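Local coordinates for protein probable zinc protease PqqL (Escherichia coli, PDB 6OFT) that probably acts as a periplasmic zinc metalloprotease of the M16 family, this chain being the first half of the whole enzyme, at residues 285-288 and 289-293; 343-347 and 348-352. All coordinates share one frame; numbering follows the deposited sequence.

Overall arrangement
Both contacts are local and lie in the part of the chain assigned to the M16 inactive domain. They are away from the predicted zinc ligands His54, His58 and Glu134 and the predicted proton acceptor Glu57. Interaction 1 covers about two and a half turns of helix 271-296. Interaction 2 comes later in the chain, where helix 331-348 ends. Their centres are about 12 Å apart and they touch directly. Arg290 NH2 makes a probable hydrogen bond of 2.8 Å to Gly349 O. Leu286 CB packs 3.5 Å from Phe350 CE1. Arg290 NH1 lies 3.6 Å from Ile345 CG1. Arg290 thus links helix 271-296 to the glycine just after helix 331-348.

Interaction 1: residues 285-288 and 289-293; sequences QLFN and QRLQE
Gln289 N donates to Gln285 O at 2.8 Å, close to the line of the C=O bond. This is one of four successive bonds from residue i+4 back to residue i, the alpha-helical pattern. Arg290 N reaches Leu286 O at 2.9 Å, and its N-H points almost straight at the oxygen (173°). Leu291 N to Phe287 O and Gln292 N to Asn288 O continue the series. The side chains add little polar contact within this part of the helix. Gln289 CB sits 3.3 Å from Gln285 O, beside the backbone bond. Gln289 and Leu286 run side by side in the same direction, with Leu286 CD2 4.1 Å from Gln289 OE1. The Gln289 chain is extended, with CG anti to the backbone N (chi1 177°), and this carries its amide along the leucine. Further round, Leu291 CD2 approaches the Phe287 ring obliquely, 4.5 Å from CE1, a loose apolar contact. With CG anti to its carbonyl carbon (chi1 -78°), Gln292 keeps CG 3.4 Å from Asn288 O. The polar ends mostly find partners beyond these residues. Asn288 OD1, which lies in plane at the edge of the Phe287 ring, accepts from Ala308 N. Gln285 OE1 bonds to Arg362, and Arg290 forms a salt bridge with Glu354. The different sides of the helix therefore face different elements. Phe287 and Leu291 pack on helix 331-348 and strand 303-314, while Gln285, Leu286 and Gln289 touch helix 352-371.

Interaction 2: residues 343-347 and 348-352; sequences ATIDQ and HGFSA
The His348 ring lays one face over the backbone carbon of Gln347, with CG 3.4 Å from Gln347 C. The Phe350 ring is met obliquely by Ile345, whose CG2 comes within 3.6 Å of CE2. These rings flank a glycine-terminated helix end, the start of the short connection between helices 331-348 and 352-371. His348 N still donates to Thr344 O in the helical pattern. Gly349 N then donates to Ile345 O at 2.8 Å, but the bond is bent, and the chain leaves the helix here. Gly349 has a positive phi of 60°, which favours glycine. The chain runs on extended from Gly349, and the Phe350 side chain reaches to Ile345. With CG anti to its carbonyl carbon (chi1 -59°), Phe350 directs its ring to the isoleucine. CZ is touched by CG1, CG2 and CD1 of Ile345. With an alanine in place of Ile345 those three carbons are gone, and the Phe350 ring would probably face a gap at CZ and be freer to shift. Leu283, Leu286 and Arg290 of helix 271-296 also pack on this ring. On the outer side, the Gln347 amide and the His348 ring are turned 68° apart. His348 NE2 bonds to Leu463 O, and Gln347 OE1 to Leu463 N. A water bridges the same two side-chain atoms, its bond from NE2 being weak. At the far end, Ser351 is the N-cap of helix 352-371, and Glu354 OE2 returns a bond to Ser351 N, consistent with a capping box. A second water spans the turn, donating to Gly349 O at 2.7 Å and, more weakly, to Thr344 O.

Interaction 1: residues 285-288 and 289-293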
loop_
_atom_site.group_PDB
_atom_site.type_symbol
_atom_site.label_atom_id
_atom_site.label_comp_id
_atom_site.label_asym_id
_atom_site.label_seq_id
_atom_site.Cartn_x
_atom_site.Cartn_y
_atom_site.Cartn_z
ATOM N N GLN A 285 -11.430 -12.848 5.418
ATOM C CA GLN A 285 -11.696 -13.950 4.496
ATOM C C GLN A 285 -12.979 -14.717 4.833
ATOM O O GLN A 285 -13.737 -15.046 3.923
ATOM C CB GLN A 285 -10.508 -14.922 4.390
ATOM C CG GLN A 285 -10.748 -16.008 3.317
ATOM C CD GLN A 285 -9.533 -16.815 2.949
ATOM O OE1 GLN A 285 -8.399 -16.483 3.312
ATOM N NE2 GLN A 285 -9.749 -17.894 2.199
ATOM N N LEU A 286 -13.219 -15.001 6.124
ATOM C CA LEU A 286 -14.405 -15.739 6.559
ATOM C C LEU A 286 -15.690 -14.983 6.208
ATOM O O LEU A 286 -16.642 -15.599 5.724
ATOM C CB LEU A 286 -14.320 -16.066 8.051
ATOM C CG LEU A 286 -13.378 -17.215 8.449
ATOM C CD1 LEU A 286 -12.974 -17.089 9.893
ATOM C CD2 LEU A 286 -14.019 -18.577 8.214
ATOM N N PHE A 287 -15.684 -13.638 6.379
ATOM C CA PHE A 287 -16.806 -12.774 6.013
ATOM C C PHE A 287 -17.074 -12.928 4.504
ATOM O O PHE A 287 -18.209 -13.174 4.109
ATOM C CB PHE A 287 -16.487 -11.303 6.348
ATOM C CG PHE A 287 -17.620 -10.357 6.024
ATOM C CD1 PHE A 287 -17.764 -9.827 4.740
ATOM C CD2 PHE A 287 -18.545 -9.998 6.996
ATOM C CE1 PHE A 287 -18.806 -8.946 4.444
ATOM C CE2 PHE A 287 -19.596 -9.125 6.692
ATOM C CZ PHE A 287 -19.714 -8.606 5.420
ATOM N N ASN A 288 -16.010 -12.782 3.679
ATOM C CA ASN A 288 -16.026 -12.905 2.215
ATOM C C ASN A 288 -16.580 -14.244 1.781
ATOM O O ASN A 288 -17.434 -14.289 0.897
ATOM C CB ASN A 288 -14.610 -12.693 1.634
ATOM C CG ASN A 288 -14.158 -11.262 1.730
ATOM O OD1 ASN A 288 -14.972 -10.379 1.964
ATOM N ND2 ASN A 288 -12.860 -10.991 1.550
ATOM N N GLN A 289 -16.079 -15.328 2.407
ATOM C CA GLN A 289 -16.475 -16.721 2.179
ATOM C C GLN A 289 -17.982 -16.867 2.407
ATOM O O GLN A 289 -18.685 -17.254 1.476
ATOM C CB GLN A 289 -15.646 -17.668 3.086
ATOM C CG GLN A 289 -16.012 -19.153 3.005
ATOM C CD GLN A 289 -14.987 -20.046 3.673
ATOM O OE1 GLN A 289 -15.160 -20.497 4.811
ATOM N NE2 GLN A 289 -13.901 -20.340 2.966
ATOM N N ARG A 290 -18.488 -16.469 3.597
ATOM C CA ARG A 290 -19.915 -16.563 3.917
ATOM C C ARG A 290 -20.795 -15.807 2.939
ATOM O O ARG A 290 -21.743 -16.394 2.436
ATOM C CB ARG A 290 -20.225 -16.164 5.363
ATOM C CG ARG A 290 -21.486 -16.870 5.847
ATOM C CD ARG A 290 -21.816 -16.558 7.272
ATOM N NE ARG A 290 -21.060 -17.393 8.199
ATOM C CZ ARG A 290 -21.130 -17.266 9.515
ATOM N NH1 ARG A 290 -21.929 -16.358 10.059
ATOM N NH2 ARG A 290 -20.405 -18.046 10.300
ATOM N N LEU A 291 -20.458 -14.540 2.617
ATOM C CA LEU A 291 -21.228 -13.745 1.658
ATOM C C LEU A 291 -21.284 -14.397 0.269
ATOM O O LEU A 291 -22.366 -14.457 -0.326
ATOM C CB LEU A 291 -20.693 -12.301 1.568
ATOM C CG LEU A 291 -21.539 -11.311 0.748
ATOM C CD1 LEU A 291 -22.917 -11.081 1.375
ATOM C CD2 LEU A 291 -20.823 -9.991 0.592
ATOM N N GLN A 292 -20.133 -14.893 -0.233
ATOM C CA GLN A 292 -20.040 -15.557 -1.535
ATOM C C GLN A 292 -20.813 -16.871 -1.578
ATOM O O GLN A 292 -21.369 -17.201 -2.625
ATOM C CB GLN A 292 -18.583 -15.772 -1.964
ATOM C CG GLN A 292 -17.902 -14.513 -2.506
ATOM C CD GLN A 292 -18.628 -13.894 -3.685
ATOM O OE1 GLN A 292 -19.172 -12.785 -3.596
ATOM N NE2 GLN A 292 -18.663 -14.601 -4.813
ATOM N N GLU A 293 -20.862 -17.604 -0.444
ATOM C CA GLU A 293 -21.588 -18.872 -0.306
ATOM C C GLU A 293 -23.092 -18.604 -0.361
ATOM O O GLU A 293 -23.823 -19.363 -1.003
ATOM C CB GLU A 293 -21.231 -19.568 1.021
ATOM C CG GLU A 293 -19.847 -20.198 1.093
ATOM C CD GLU A 293 -19.346 -20.573 2.483
ATOM O OE1 GLU A 293 -19.775 -19.946 3.479
ATOM O OE2 GLU A 293 -18.508 -21.499 2.572
#

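Interaction 2: residues 343-347 and 348-352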
loop_
_atom_site.group_PDB
_atom_site.type_symbol
_atom_site.label_atom_id
_atom_site.label_comp_id
_atom_site.label_asym_id
_atom_site.label_seq_id
_atom_site.Cartn_x
_atom_site.Cartn_y
_atom_site.Cartn_z
ATOM N N ALA A 343 -24.674 -9.156 12.226
ATOM C CA ALA A 343 -25.406 -9.603 13.410
ATOM C C ALA A 343 -25.347 -11.132 13.583
ATOM O O ALA A 343 -25.270 -11.603 14.719
ATOM C CB ALA A 343 -26.849 -9.136 13.344
ATOM N N THR A 344 -25.364 -11.901 12.469
ATOM C CA THR A 344 -25.267 -13.373 12.498
ATOM C C THR A 344 -23.912 -13.804 13.128
ATOM O O THR A 344 -23.884 -14.700 13.977
ATOM C CB THR A 344 -25.530 -13.967 11.092
ATOM O OG1 THR A 344 -26.834 -13.568 10.668
ATOM C CG2 THR A 344 -25.462 -15.492 11.072
ATOM N N ILE A 345 -22.808 -13.136 12.722
ATOM C CA ILE A 345 -21.448 -13.375 13.240
ATOM C C ILE A 345 -21.384 -12.926 14.711
ATOM O O ILE A 345 -20.728 -13.589 15.523
ATOM C CB ILE A 345 -20.359 -12.697 12.369
ATOM C CG1 ILE A 345 -20.470 -13.129 10.889
ATOM C CG2 ILE A 345 -18.951 -12.995 12.918
ATOM C CD1 ILE A 345 -19.765 -12.174 9.866
ATOM N N ASP A 346 -22.074 -11.807 15.061
ATOM C CA ASP A 346 -22.123 -11.328 16.453
ATOM C C ASP A 346 -22.696 -12.413 17.378
ATOM O O ASP A 346 -22.181 -12.633 18.473
ATOM C CB ASP A 346 -23.013 -10.078 16.590
ATOM C CG ASP A 346 -22.447 -8.760 16.111
ATOM O OD1 ASP A 346 -21.217 -8.672 15.914
ATOM O OD2 ASP A 346 -23.237 -7.808 15.942
ATOM N N GLN A 347 -23.765 -13.077 16.921
ATOM C CA GLN A 347 -24.492 -14.080 17.679
ATOM C C GLN A 347 -23.874 -15.488 17.673
ATOM O O GLN A 347 -23.934 -16.150 18.708
ATOM C CB GLN A 347 -25.954 -14.126 17.211
ATOM C CG GLN A 347 -26.791 -12.917 17.675
ATOM C CD GLN A 347 -28.149 -12.790 17.001
ATOM O OE1 GLN A 347 -28.777 -13.770 16.590
ATOM N NE2 GLN A 347 -28.649 -11.564 16.890
ATOM N N HIS A 348 -23.285 -15.956 16.542
ATOM C CA HIS A 348 -22.777 -17.335 16.461
ATOM C C HIS A 348 -21.327 -17.507 15.982
ATOM O O HIS A 348 -20.829 -18.633 16.001
ATOM C CB HIS A 348 -23.710 -18.187 15.581
ATOM C CG HIS A 348 -25.139 -18.124 16.014
ATOM N ND1 HIS A 348 -25.601 -18.875 17.075
ATOM C CD2 HIS A 348 -26.145 -17.344 15.557
ATOM C CE1 HIS A 348 -26.874 -18.548 17.216
ATOM N NE2 HIS A 348 -27.240 -17.620 16.332
ATOM N N GLY A 349 -20.674 -16.422 15.570
ATOM C CA GLY A 349 -19.299 -16.455 15.086
ATOM C C GLY A 349 -19.113 -17.347 13.877
ATOM O O GLY A 349 -19.994 -17.434 13.016
ATOM N N PHE A 350 -17.977 -18.041 13.823
ATOM C CA PHE A 350 -17.682 -18.947 12.714
ATOM C C PHE A 350 -17.584 -20.362 13.214
ATOM O O PHE A 350 -17.208 -20.573 14.361
ATOM C CB PHE A 350 -16.407 -18.505 11.965
ATOM C CG PHE A 350 -16.518 -17.108 11.397
ATOM C CD1 PHE A 350 -17.232 -16.868 10.226
ATOM C CD2 PHE A 350 -15.943 -16.027 12.050
ATOM C CE1 PHE A 350 -17.364 -15.573 9.718
ATOM C CE2 PHE A 350 -16.067 -14.733 11.537
ATOM C CZ PHE A 350 -16.759 -14.518 10.365
ATOM N N SER A 351 -17.956 -21.339 12.377
ATOM C CA SER A 351 -17.899 -22.749 12.778
ATOM C C SER A 351 -16.492 -23.287 12.600
ATOM O O SER A 351 -15.701 -22.694 11.866
ATOM C CB SER A 351 -18.877 -23.583 11.956
ATOM O OG SER A 351 -18.468 -23.663 10.603
ATOM N N ALA A 352 -16.197 -24.429 13.242
ATOM C CA ALA A 352 -14.918 -25.128 13.132
ATOM C C ALA A 352 -14.658 -25.561 11.671
ATOM O O ALA A 352 -13.521 -25.484 11.225
ATOM C CB ALA A 352 -14.902 -26.337 14.058
HETATM O O HOH W 1 -22.575 -16.700 12.734
HETATM O O HOH W 2 -29.223 -16.271 18.073
#